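Side-chain contacts in caspase-1 subunit p19/18 (Spodoptera frugiperda, PDB 1M72), which cleaves proteins as a thiol endopeptidase and probably takes part in the caspase activation cascade that executes apoptosis: residues C[38-43]-C[81-86]; C[103-108]-C[112-117]; C[142-147]-C[263-268]; C[210-215]-C[222-227]. One frame throughout, in Å; residues are numbered along the deposited sequence.

Interaction 1 of 4, residues C[38-43]-C[81-86]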
# COMPACT_ATOMS: atom_id res chain seq x y z
N PHE C 38 -12.29 -2.27 -17.07
CA PHE C 38 -12.90 -3.56 -17.35
C PHE C 38 -14.05 -3.63 -16.40
O PHE C 38 -13.88 -3.87 -15.21
CB PHE C 38 -11.94 -4.72 -17.10
CG PHE C 38 -10.76 -4.69 -18.00
CD1 PHE C 38 -9.59 -4.03 -17.61
CD2 PHE C 38 -10.81 -5.30 -19.25
CE1 PHE C 38 -8.48 -3.97 -18.44
CE2 PHE C 38 -9.70 -5.27 -20.11
CZ PHE C 38 -8.52 -4.60 -19.71
N ASN C 39 -15.23 -3.42 -16.95
CA ASN C 39 -16.49 -3.42 -16.20
C ASN C 39 -17.22 -4.72 -16.41
O ASN C 39 -17.55 -5.07 -17.57
CB ASN C 39 -17.33 -2.25 -16.69
CG ASN C 39 -18.56 -2.08 -15.90
OD1 ASN C 39 -19.62 -1.82 -16.45
ND2 ASN C 39 -18.45 -2.25 -14.60
N HIS C 40 -17.50 -5.43 -15.31
CA HIS C 40 -18.16 -6.74 -15.38
C HIS C 40 -19.48 -6.76 -14.69
O HIS C 40 -19.52 -6.69 -13.47
CB HIS C 40 -17.31 -7.82 -14.73
CG HIS C 40 -16.06 -8.11 -15.48
ND1 HIS C 40 -16.03 -8.95 -16.57
CD2 HIS C 40 -14.81 -7.59 -15.37
CE1 HIS C 40 -14.82 -8.94 -17.10
NE2 HIS C 40 -14.06 -8.13 -16.39
N GLU C 41 -20.56 -6.89 -15.46
CA GLU C 41 -21.90 -6.90 -14.85
C GLU C 41 -22.56 -8.29 -14.76
O GLU C 41 -23.30 -8.58 -13.83
CB GLU C 41 -22.84 -5.94 -15.60
CG GLU C 41 -24.18 -5.64 -14.86
CD GLU C 41 -25.07 -4.61 -15.60
OE1 GLU C 41 -24.92 -4.45 -16.85
OE2 GLU C 41 -25.92 -3.98 -14.93
N HIS C 42 -22.25 -9.14 -15.72
CA HIS C 42 -22.87 -10.44 -15.78
C HIS C 42 -21.80 -11.50 -15.97
O HIS C 42 -20.77 -11.25 -16.57
CB HIS C 42 -23.88 -10.40 -16.93
CG HIS C 42 -24.83 -9.24 -16.85
ND1 HIS C 42 -24.88 -8.25 -17.81
CD2 HIS C 42 -25.77 -8.92 -15.92
CE1 HIS C 42 -25.83 -7.37 -17.48
NE2 HIS C 42 -26.38 -7.76 -16.34
N PHE C 43 -22.07 -12.70 -15.46
CA PHE C 43 -21.12 -13.79 -15.52
C PHE C 43 -21.68 -15.12 -16.02
O PHE C 43 -22.82 -15.45 -15.72
CB PHE C 43 -20.54 -14.01 -14.11
CG PHE C 43 -19.93 -12.76 -13.51
CD1 PHE C 43 -20.75 -11.78 -12.94
CD2 PHE C 43 -18.55 -12.52 -13.62
CE1 PHE C 43 -20.20 -10.56 -12.50
CE2 PHE C 43 -18.00 -11.31 -13.18
CZ PHE C 43 -18.83 -10.32 -12.62
N GLU C 81 -9.34 -14.34 -21.30
CA GLU C 81 -8.34 -14.27 -22.35
C GLU C 81 -8.42 -12.95 -23.07
O GLU C 81 -7.44 -12.49 -23.64
CB GLU C 81 -8.52 -15.42 -23.35
CG GLU C 81 -8.33 -16.83 -22.73
CD GLU C 81 -6.91 -17.08 -22.21
OE1 GLU C 81 -6.40 -16.27 -21.39
OE2 GLU C 81 -6.29 -18.12 -22.61
N GLU C 82 -9.61 -12.36 -23.05
CA GLU C 82 -9.82 -11.09 -23.70
C GLU C 82 -9.16 -9.99 -22.90
O GLU C 82 -8.51 -9.12 -23.47
CB GLU C 82 -11.31 -10.81 -23.84
CG GLU C 82 -12.07 -11.93 -24.51
CD GLU C 82 -13.46 -11.50 -24.94
OE1 GLU C 82 -13.63 -11.22 -26.13
OE2 GLU C 82 -14.39 -11.43 -24.09
N ILE C 83 -9.35 -10.02 -21.59
CA ILE C 83 -8.73 -9.03 -20.74
C ILE C 83 -7.20 -9.17 -20.91
O ILE C 83 -6.47 -8.19 -21.17
CB ILE C 83 -9.10 -9.27 -19.26
CG1 ILE C 83 -10.59 -9.04 -19.06
CG2 ILE C 83 -8.23 -8.40 -18.34
CD1 ILE C 83 -11.11 -9.43 -17.68
N ASN C 84 -6.71 -10.40 -20.80
CA ASN C 84 -5.30 -10.62 -20.92
C ASN C 84 -4.73 -10.13 -22.23
O ASN C 84 -3.63 -9.58 -22.26
CB ASN C 84 -4.96 -12.08 -20.73
CG ASN C 84 -3.47 -12.28 -20.64
OD1 ASN C 84 -2.74 -11.83 -21.52
ND2 ASN C 84 -3.00 -12.94 -19.58
N LYS C 85 -5.48 -10.32 -23.30
CA LYS C 85 -5.04 -9.89 -24.63
C LYS C 85 -4.93 -8.37 -24.73
O LYS C 85 -3.90 -7.85 -25.16
CB LYS C 85 -6.01 -10.45 -25.68
CG LYS C 85 -6.38 -9.54 -26.83
CD LYS C 85 -7.85 -9.78 -27.19
CE LYS C 85 -8.23 -9.15 -28.53
NZ LYS C 85 -7.92 -7.69 -28.57
N PHE C 86 -5.99 -7.66 -24.36
CA PHE C 86 -5.97 -6.21 -24.40
C PHE C 86 -4.90 -5.62 -23.47
O PHE C 86 -4.33 -4.58 -23.78
CB PHE C 86 -7.35 -5.66 -24.05
CG PHE C 86 -8.36 -5.81 -25.16
CD1 PHE C 86 -8.20 -5.12 -26.37
CD2 PHE C 86 -9.50 -6.62 -25.00
CE1 PHE C 86 -9.17 -5.23 -27.40
CE2 PHE C 86 -10.47 -6.74 -26.03
CZ PHE C 86 -10.30 -6.05 -27.22

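Interaction 2 of 4, residues C[103-108]-C[112-117]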
# COMPACT_ATOMS: atom_id res chain seq x y z
N VAL C 103 -5.47 1.54 -15.08
CA VAL C 103 -6.28 0.37 -15.39
C VAL C 103 -7.30 0.25 -14.21
O VAL C 103 -6.91 0.39 -13.04
CB VAL C 103 -5.42 -0.92 -15.46
CG1 VAL C 103 -6.30 -2.12 -15.71
CG2 VAL C 103 -4.35 -0.81 -16.51
N ALA C 104 -8.59 0.03 -14.50
CA ALA C 104 -9.59 -0.17 -13.44
C ALA C 104 -10.35 -1.50 -13.68
O ALA C 104 -10.62 -1.89 -14.82
CB ALA C 104 -10.59 1.02 -13.40
N VAL C 105 -10.69 -2.20 -12.62
CA VAL C 105 -11.42 -3.44 -12.77
C VAL C 105 -12.55 -3.41 -11.78
O VAL C 105 -12.34 -3.16 -10.60
CB VAL C 105 -10.50 -4.67 -12.54
CG1 VAL C 105 -11.30 -5.98 -12.71
CG2 VAL C 105 -9.36 -4.65 -13.52
N LEU C 106 -13.77 -3.64 -12.27
CA LEU C 106 -15.00 -3.63 -11.46
C LEU C 106 -15.60 -5.04 -11.64
O LEU C 106 -16.14 -5.37 -12.73
CB LEU C 106 -15.96 -2.57 -12.00
CG LEU C 106 -15.37 -1.21 -12.43
CD1 LEU C 106 -16.48 -0.37 -13.09
CD2 LEU C 106 -14.83 -0.48 -11.23
N THR C 107 -15.51 -5.87 -10.60
CA THR C 107 -15.95 -7.27 -10.74
C THR C 107 -16.08 -8.05 -9.42
O THR C 107 -16.02 -7.45 -8.34
CB THR C 107 -14.95 -8.00 -11.70
OG1 THR C 107 -15.46 -9.28 -12.05
CG2 THR C 107 -13.57 -8.17 -11.04
N HIS C 108 -16.31 -9.36 -9.49
CA HIS C 108 -16.38 -10.20 -8.28
C HIS C 108 -14.94 -10.72 -7.97
O HIS C 108 -14.15 -10.94 -8.89
CB HIS C 108 -17.25 -11.45 -8.47
CG HIS C 108 -18.72 -11.20 -8.39
ND1 HIS C 108 -19.34 -10.75 -7.24
CD2 HIS C 108 -19.70 -11.36 -9.31
CE1 HIS C 108 -20.64 -10.65 -7.46
NE2 HIS C 108 -20.89 -11.02 -8.70
N GLY C 112 -6.80 -13.03 -3.67
CA GLY C 112 -5.89 -13.37 -4.74
C GLY C 112 -6.64 -13.72 -6.01
O GLY C 112 -6.13 -14.40 -6.92
N MET C 113 -7.86 -13.22 -6.14
CA MET C 113 -8.59 -13.61 -7.33
C MET C 113 -9.61 -12.58 -7.86
O MET C 113 -10.30 -11.92 -7.07
CB MET C 113 -9.27 -14.96 -7.01
CG MET C 113 -10.08 -15.63 -8.08
SD MET C 113 -11.19 -16.97 -7.37
CE MET C 113 -10.04 -17.89 -6.29
N LEU C 114 -9.66 -12.45 -9.18
CA LEU C 114 -10.61 -11.61 -9.87
C LEU C 114 -11.37 -12.49 -10.88
O LEU C 114 -10.82 -13.45 -11.42
CB LEU C 114 -9.90 -10.46 -10.61
CG LEU C 114 -9.32 -9.44 -9.62
CD1 LEU C 114 -8.55 -8.40 -10.35
CD2 LEU C 114 -10.44 -8.81 -8.83
N TYR C 115 -12.64 -12.17 -11.14
CA TYR C 115 -13.41 -12.93 -12.12
C TYR C 115 -13.62 -12.20 -13.42
O TYR C 115 -13.93 -11.01 -13.44
CB TYR C 115 -14.80 -13.34 -11.58
CG TYR C 115 -14.80 -14.48 -10.59
CD1 TYR C 115 -14.85 -14.23 -9.22
CD2 TYR C 115 -14.70 -15.82 -11.02
CE1 TYR C 115 -14.79 -15.26 -8.27
CE2 TYR C 115 -14.63 -16.89 -10.07
CZ TYR C 115 -14.67 -16.59 -8.70
OH TYR C 115 -14.60 -17.56 -7.74
N ALA C 116 -13.42 -12.91 -14.51
CA ALA C 116 -13.69 -12.39 -15.85
C ALA C 116 -15.13 -12.87 -16.08
O ALA C 116 -15.80 -13.30 -15.14
CB ALA C 116 -12.77 -13.04 -16.85
N LYS C 117 -15.61 -12.84 -17.31
CA LYS C 117 -16.97 -13.30 -17.57
C LYS C 117 -17.06 -14.81 -17.41
O LYS C 117 -18.01 -15.33 -16.85
CB LYS C 117 -17.42 -12.92 -18.98
CG LYS C 117 -18.81 -13.48 -19.31
CD LYS C 117 -19.31 -13.01 -20.65
CE LYS C 117 -18.70 -13.82 -21.74
NZ LYS C 117 -19.08 -13.28 -23.07

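Interaction 3 of 4, residues C[142-147]-C[263-268]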
# COMPACT_ATOMS: atom_id res chain seq x y z
N PRO C 142 4.08 6.98 -13.68
CA PRO C 142 3.13 6.30 -12.81
C PRO C 142 2.16 5.35 -13.54
O PRO C 142 1.56 5.70 -14.55
CB PRO C 142 2.41 7.45 -12.09
CG PRO C 142 2.43 8.53 -13.08
CD PRO C 142 3.82 8.43 -13.71
N LYS C 143 2.02 4.15 -12.99
CA LYS C 143 1.12 3.12 -13.52
C LYS C 143 0.11 2.84 -12.40
O LYS C 143 0.44 2.27 -11.36
CB LYS C 143 1.96 1.88 -13.92
CG LYS C 143 2.99 2.24 -15.00
CD LYS C 143 4.10 1.23 -15.15
CE LYS C 143 5.25 1.51 -14.18
NZ LYS C 143 6.20 2.56 -14.72
N LEU C 144 -1.13 3.27 -12.64
CA LEU C 144 -2.23 3.16 -11.68
C LEU C 144 -3.24 2.02 -11.89
O LEU C 144 -3.74 1.77 -12.99
CB LEU C 144 -2.97 4.51 -11.64
CG LEU C 144 -2.06 5.74 -11.81
CD1 LEU C 144 -2.88 7.02 -11.91
CD2 LEU C 144 -1.09 5.86 -10.64
N PHE C 145 -3.58 1.37 -10.78
CA PHE C 145 -4.51 0.27 -10.82
C PHE C 145 -5.58 0.42 -9.76
O PHE C 145 -5.27 0.58 -8.58
CB PHE C 145 -3.76 -1.06 -10.67
CG PHE C 145 -2.78 -1.30 -11.78
CD1 PHE C 145 -1.53 -0.68 -11.76
CD2 PHE C 145 -3.15 -2.04 -12.90
CE1 PHE C 145 -0.66 -0.76 -12.85
CE2 PHE C 145 -2.29 -2.14 -14.00
CZ PHE C 145 -1.05 -1.49 -13.98
N PHE C 146 -6.85 0.36 -10.18
CA PHE C 146 -7.94 0.47 -9.24
C PHE C 146 -8.80 -0.76 -9.33
O PHE C 146 -9.27 -1.14 -10.41
CB PHE C 146 -8.75 1.72 -9.52
CG PHE C 146 -7.98 2.97 -9.27
CD1 PHE C 146 -7.17 3.51 -10.29
CD2 PHE C 146 -8.03 3.58 -8.03
CE1 PHE C 146 -6.42 4.66 -10.05
CE2 PHE C 146 -7.27 4.74 -7.77
CZ PHE C 146 -6.46 5.28 -8.79
N ILE C 147 -9.01 -1.40 -8.18
CA ILE C 147 -9.78 -2.61 -8.18
C ILE C 147 -10.98 -2.62 -7.27
O ILE C 147 -10.85 -2.51 -6.03
CB ILE C 147 -8.87 -3.81 -7.83
CG1 ILE C 147 -7.74 -3.89 -8.85
CG2 ILE C 147 -9.68 -5.12 -7.81
CD1 ILE C 147 -6.60 -4.57 -8.34
N LEU C 263 2.47 12.40 -7.18
CA LEU C 263 1.67 12.49 -8.39
C LEU C 263 0.53 13.52 -8.29
O LEU C 263 -0.45 13.34 -7.56
CB LEU C 263 1.11 11.10 -8.77
CG LEU C 263 0.05 11.06 -9.89
CD1 LEU C 263 0.45 11.90 -11.09
CD2 LEU C 263 -0.17 9.64 -10.28
N VAL C 264 0.68 14.62 -9.01
CA VAL C 264 -0.33 15.67 -9.09
C VAL C 264 -0.66 15.77 -10.57
O VAL C 264 0.22 16.03 -11.40
CB VAL C 264 0.22 16.98 -8.56
CG1 VAL C 264 -0.62 18.15 -9.07
CG2 VAL C 264 0.22 16.94 -7.02
N PHE C 265 -1.91 15.51 -10.94
CA PHE C 265 -2.28 15.54 -12.35
C PHE C 265 -2.09 16.87 -13.11
O PHE C 265 -1.59 16.86 -14.25
CB PHE C 265 -3.73 15.04 -12.54
CG PHE C 265 -3.85 13.53 -12.45
CD1 PHE C 265 -3.12 12.71 -13.32
CD2 PHE C 265 -4.68 12.93 -11.49
CE1 PHE C 265 -3.22 11.31 -13.23
CE2 PHE C 265 -4.79 11.53 -11.39
CZ PHE C 265 -4.06 10.71 -12.25
N GLY C 266 -2.47 17.98 -12.47
CA GLY C 266 -2.35 19.27 -13.10
C GLY C 266 -3.45 19.35 -14.13
O GLY C 266 -4.37 18.57 -14.06
N LYS C 267 -3.37 20.30 -15.05
CA LYS C 267 -4.37 20.38 -16.10
C LYS C 267 -3.57 20.33 -17.38
O LYS C 267 -2.52 20.97 -17.48
CB LYS C 267 -5.14 21.70 -16.07
CG LYS C 267 -5.49 22.21 -14.70
CD LYS C 267 -6.45 23.40 -14.77
CE LYS C 267 -7.89 22.98 -14.47
NZ LYS C 267 -8.06 22.47 -13.06
N LYS C 268 -4.03 19.55 -18.33
CA LYS C 268 -3.36 19.46 -19.61
C LYS C 268 -3.53 20.85 -20.28
O LYS C 268 -2.48 21.48 -20.65
CB LYS C 268 -4.01 18.35 -20.45
CG LYS C 268 -3.98 16.95 -19.79
CD LYS C 268 -2.79 16.09 -20.26
CE LYS C 268 -1.45 16.68 -19.87
NZ LYS C 268 -0.29 15.84 -20.24

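Interaction 4 of 4, residues C[210-215]-C[222-227]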
# COMPACT_ATOMS: atom_id res chain seq x y z
N GLU C 210 -15.91 11.07 -6.50
CA GLU C 210 -16.19 12.33 -5.82
C GLU C 210 -14.90 13.09 -5.47
O GLU C 210 -14.81 14.30 -5.68
CB GLU C 210 -17.03 12.10 -4.54
CG GLU C 210 -17.37 13.40 -3.79
CD GLU C 210 -18.44 13.21 -2.67
OE1 GLU C 210 -18.21 12.43 -1.72
OE2 GLU C 210 -19.51 13.86 -2.75
N GLU C 211 -13.89 12.39 -4.96
CA GLU C 211 -12.65 13.07 -4.59
C GLU C 211 -11.89 13.56 -5.83
O GLU C 211 -11.25 14.63 -5.81
CB GLU C 211 -11.76 12.12 -3.78
CG GLU C 211 -10.89 12.80 -2.78
CD GLU C 211 -11.68 13.75 -1.87
OE1 GLU C 211 -12.60 13.30 -1.15
OE2 GLU C 211 -11.36 14.96 -1.87
N LEU C 212 -11.95 12.77 -6.91
CA LEU C 212 -11.32 13.12 -8.17
C LEU C 212 -12.03 14.34 -8.76
O LEU C 212 -11.38 15.21 -9.32
CB LEU C 212 -11.38 11.97 -9.17
CG LEU C 212 -10.37 10.83 -8.92
CD1 LEU C 212 -10.51 9.73 -9.97
CD2 LEU C 212 -8.92 11.40 -8.91
N ARG C 213 -13.36 14.41 -8.64
CA ARG C 213 -14.07 15.59 -9.15
C ARG C 213 -13.68 16.86 -8.37
O ARG C 213 -13.45 17.90 -8.97
CB ARG C 213 -15.59 15.40 -9.06
CG ARG C 213 -16.24 14.81 -10.28
CD ARG C 213 -17.76 14.72 -10.06
NE ARG C 213 -18.22 13.35 -9.78
CZ ARG C 213 -18.59 12.89 -8.58
NH1 ARG C 213 -18.57 13.68 -7.52
NH2 ARG C 213 -18.95 11.61 -8.44
N TYR C 214 -13.59 16.77 -7.04
CA TYR C 214 -13.25 17.90 -6.17
C TYR C 214 -11.80 18.39 -6.22
O TYR C 214 -11.56 19.59 -6.31
CB TYR C 214 -13.60 17.56 -4.70
CG TYR C 214 -13.20 18.62 -3.66
CD1 TYR C 214 -13.86 19.88 -3.60
CD2 TYR C 214 -12.16 18.38 -2.75
CE1 TYR C 214 -13.48 20.86 -2.66
CE2 TYR C 214 -11.77 19.36 -1.80
CZ TYR C 214 -12.43 20.60 -1.77
OH TYR C 214 -12.03 21.58 -0.85
N ALA C 215 -10.83 17.48 -6.17
CA ALA C 215 -9.44 17.95 -6.14
C ALA C 215 -8.46 17.18 -7.04
O ALA C 215 -7.24 17.31 -6.87
CB ALA C 215 -8.92 17.94 -4.68
N LEU C 222 -1.53 10.16 -3.34
CA LEU C 222 -1.59 9.53 -2.02
C LEU C 222 -2.52 10.30 -1.06
O LEU C 222 -3.35 9.69 -0.39
CB LEU C 222 -0.18 9.32 -1.46
CG LEU C 222 0.57 8.26 -2.32
CD1 LEU C 222 1.87 7.87 -1.66
CD2 LEU C 222 -0.31 7.00 -2.53
N THR C 223 -2.44 11.64 -1.06
CA THR C 223 -3.28 12.44 -0.17
C THR C 223 -4.74 12.30 -0.56
O THR C 223 -5.64 12.23 0.29
CB THR C 223 -2.90 13.91 -0.23
OG1 THR C 223 -1.57 14.06 0.30
CG2 THR C 223 -3.88 14.76 0.57
N LEU C 224 -4.95 12.23 -1.86
CA LEU C 224 -6.28 12.09 -2.42
C LEU C 224 -6.90 10.73 -2.03
O LEU C 224 -8.04 10.68 -1.62
CB LEU C 224 -6.18 12.20 -3.93
CG LEU C 224 -7.52 12.39 -4.61
CD1 LEU C 224 -7.37 13.47 -5.72
CD2 LEU C 224 -8.03 11.06 -5.13
N LEU C 225 -6.12 9.65 -2.16
CA LEU C 225 -6.61 8.33 -1.81
C LEU C 225 -6.76 8.23 -0.28
O LEU C 225 -7.55 7.42 0.19
CB LEU C 225 -5.69 7.24 -2.40
CG LEU C 225 -5.86 7.13 -3.93
CD1 LEU C 225 -4.92 6.08 -4.56
CD2 LEU C 225 -7.34 6.81 -4.21
N THR C 226 -6.03 9.06 0.48
CA THR C 226 -6.20 9.05 1.93
C THR C 226 -7.63 9.55 2.22
O THR C 226 -8.36 8.95 3.01
CB THR C 226 -5.22 9.96 2.62
OG1 THR C 226 -3.92 9.37 2.58
CG2 THR C 226 -5.62 10.16 4.07
N PHE C 227 -8.05 10.62 1.55
CA PHE C 227 -9.39 11.11 1.77
C PHE C 227 -10.45 10.20 1.14
O PHE C 227 -11.60 10.17 1.59
CB PHE C 227 -9.50 12.57 1.32
CG PHE C 227 -8.64 13.52 2.15
CD1 PHE C 227 -7.83 14.48 1.53
CD2 PHE C 227 -8.55 13.34 3.55
CE1 PHE C 227 -6.93 15.21 2.28
CE2 PHE C 227 -7.64 14.09 4.33
CZ PHE C 227 -6.82 15.02 3.69

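Interaction 1 of 4, residues C[38-43]-C[81-86]
I83 of the helix 80-92 lies against F38 near the end of strand 31-39 and H40 just beyond it, one of the places where the alpha/beta sheet of the caspase fold is covered by a helix. The CB bonds of F38 and I83 both point into the contact, and the isoleucine shows how one branched side chain serves two rings. At its root, CB is 4.1 Å from F38 CE2. There the chain divides. The methyl CG2 rests over one face of the phenyl ring, displaced toward the rim, 4.0 Å from the centroid and 17° off the ring normal, which makes it a CH-pi contact. The other branch, CG1, passes the rim and comes to 3.8 Å from F38 CD2. Since chi2 of I83 is extended (172°), CD1 is carried on past the phenyl to the second aromatic group. H40 starts out across the contact rather than into it, yet its imidazole extends far enough to bring its edge to that methyl. No hydrogen bond joins the two segments, so the fit is one of shape. Around it, F38 also meets the ring of F75, with planes about 20° apart, and packs on V103 and V105 of the neighbouring strand, while H40 O accepts a hydrogen bond from R51 NH1. The contact is buried and close to the active site: the side chain of H40 is about 7 Å from that of H108, the probable catalytic histidine. The isoleucine ends with CD1 near the imidazole plane, 3.5 Å from H40 NE2.

Interaction 2 of 4, residues C[103-108]-C[112-117]
The backbone of Y115 makes both hydrogen bonds of this contact, donating at its amide and accepting at its carbonyl, where strand 98-106 runs out into the small antiparallel sheet of strands 109-110, 113-115 and 120-121. Y115 N donates to H108 O over 3.0 Å; the donor sits nearly along the C=O axis of H108, although the N-H itself is bent, at 141°. At the carbonyl end of the same residue, T107 OG1 donates to Y115 O at 2.7 Å, from a position tilted 23° out of the carbonyl plane. The threonine can do so because OG1 is turned opposite its own main-chain nitrogen (chi1 -170°), a torsion that leaves CG2 to pack 3.9 Å from L114 CD2. H108 O does further work: it lies at the edge of the tyrosine ring, 3.4 Å from Y115 CD1, the atom that also comes to 3.7 Å from H108 CB. A looser apolar touch joins V105 to L114. The polar ends of the two larger side chains are held elsewhere. Y115 OH is hydrogen-bonded to E110 OE2, and H108 NE2 to K49 O, while H108 ND1 makes a weak hydrogen bond to the backbone of the bound peptide. H108 is probably the active-site histidine, and its side chain is about 6 Å from that of C150. The H108 carbonyl, with T107 OG1, thus ties the chain to strand 113-115, while the imidazole is shared between K49 O and, weakly, the peptide backbone.

Interaction 3 of 4, residues C[142-147]-C[263-268]
F265 presents the edge of its ring to strand 143-148: CZ, its outermost carbon, meets L144 CD1 at 3.9 Å, with the methyl near the ring plane, and segment 142-147 lays nothing on either face. L144 and F265 approach head-on, F265 having started out across the contact before its ring turns in. The other ring, the pyrrolidine of P142, is met from the side by a single methyl, L263 CD2, which stands 3.8 Å from P142 CB and 4.0 Å from P142 CG. That same methyl is the hub of the contact. L144 and L263 point at each other tip to tip, L144 CD2 lying 3.9 Å from L263 CD2, and L144 CD1 bridges onward to the phenyl edge. With CG of L263 opposite its own amide nitrogen (chi1 170°), the side chain is directed so that CD2 meets both P142 and L144. P142 and L144, two residues apart, point to the same side of the chain, whereas K143 points away, as in the alternation of an extended chain. M27 packs on both L263 and F265, and Y25 on P142. Backbone hydrogen bonds of P142 and L144 to strand 98-106 hold the sheet side, while F265 O bonds R32 NH2. The contact thus lays the C-terminal tail of the chain against a central strand, far from the annotated sites. Being made wholly of carbon against carbon, it supplies burial without directionality; directional bonds nearby, such as F265 O with R32 NH2, are consistent with fixing the tail's path.

Interaction 4 of 4, residues C[210-215]-C[222-227]
The side chains of E211 and L224 run alongside one another, pointing opposite ways, where two consecutive helices, 203-215 and 221-235, pack together beside the sheet of the caspase fold. The axes of the two short segments approach to 9.9 Å, with their directions 131° from one another, so the crossing is far from strictly antiparallel. The apolar contacts gather round L224, the residue most covered here. Its CG is 3.9 Å from E211 CG, the aliphatic part of the glutamate serving as hydrocarbon, and its CD2 touches L212 CD2, also at 3.9 Å, the two leucines set roughly perpendicular. L212 in turn leans on V64 and L65 of helix 54-67. A second kind of contact sets carbon against polar atoms. E211 CG lies 3.7 Å from L224 O, and the glutamate bends at chi2 (51°), bringing its carboxylate to the base of F227, with OE1 4.0 Å from F227 CB and the carboxylate and ring planes 62° apart. No hydrogen bond crosses between the segments. The charge is answered outside them: E211 OE1 forms a salt bridge with K231 NZ, farther along the second helix, and OE2 has a long, weak ion pair with R219. Ion pairing of this buried carboxylate would be expected to favour its charged form. Helix 221-235 also faces the second subunit, where T226 packs on L222 of that chain and F227 on its P23. On the side of the first helix, L224 CD1 lies 4.0 Å from A215 O and 4.1 Å from E211 O.

Three of the four contacts reach one six-stranded sheet. Interactions 1 and 2, with centres 8 Å apart, lie on the neighbouring strands 31-39 and 98-106 respectively, probably hydrogen-bonded from F38 N to A104 O and from H40 N to L106 O. Interaction 3, its centre about 20 Å from that of interaction 2, begins on the next strand, 143-148. Interactions 1, 2 and 3 open in that order along the chain, whereas interaction 4 falls within the span that interaction 3 closes, their centres about 11 Å apart, touching through F146 and L225. Thus interaction 2 holds the probable catalytic histidine and interaction 1 lies beside it, while the last two involve the tail and the helix pair across the chain's centre, where interaction 4 borders the second subunit.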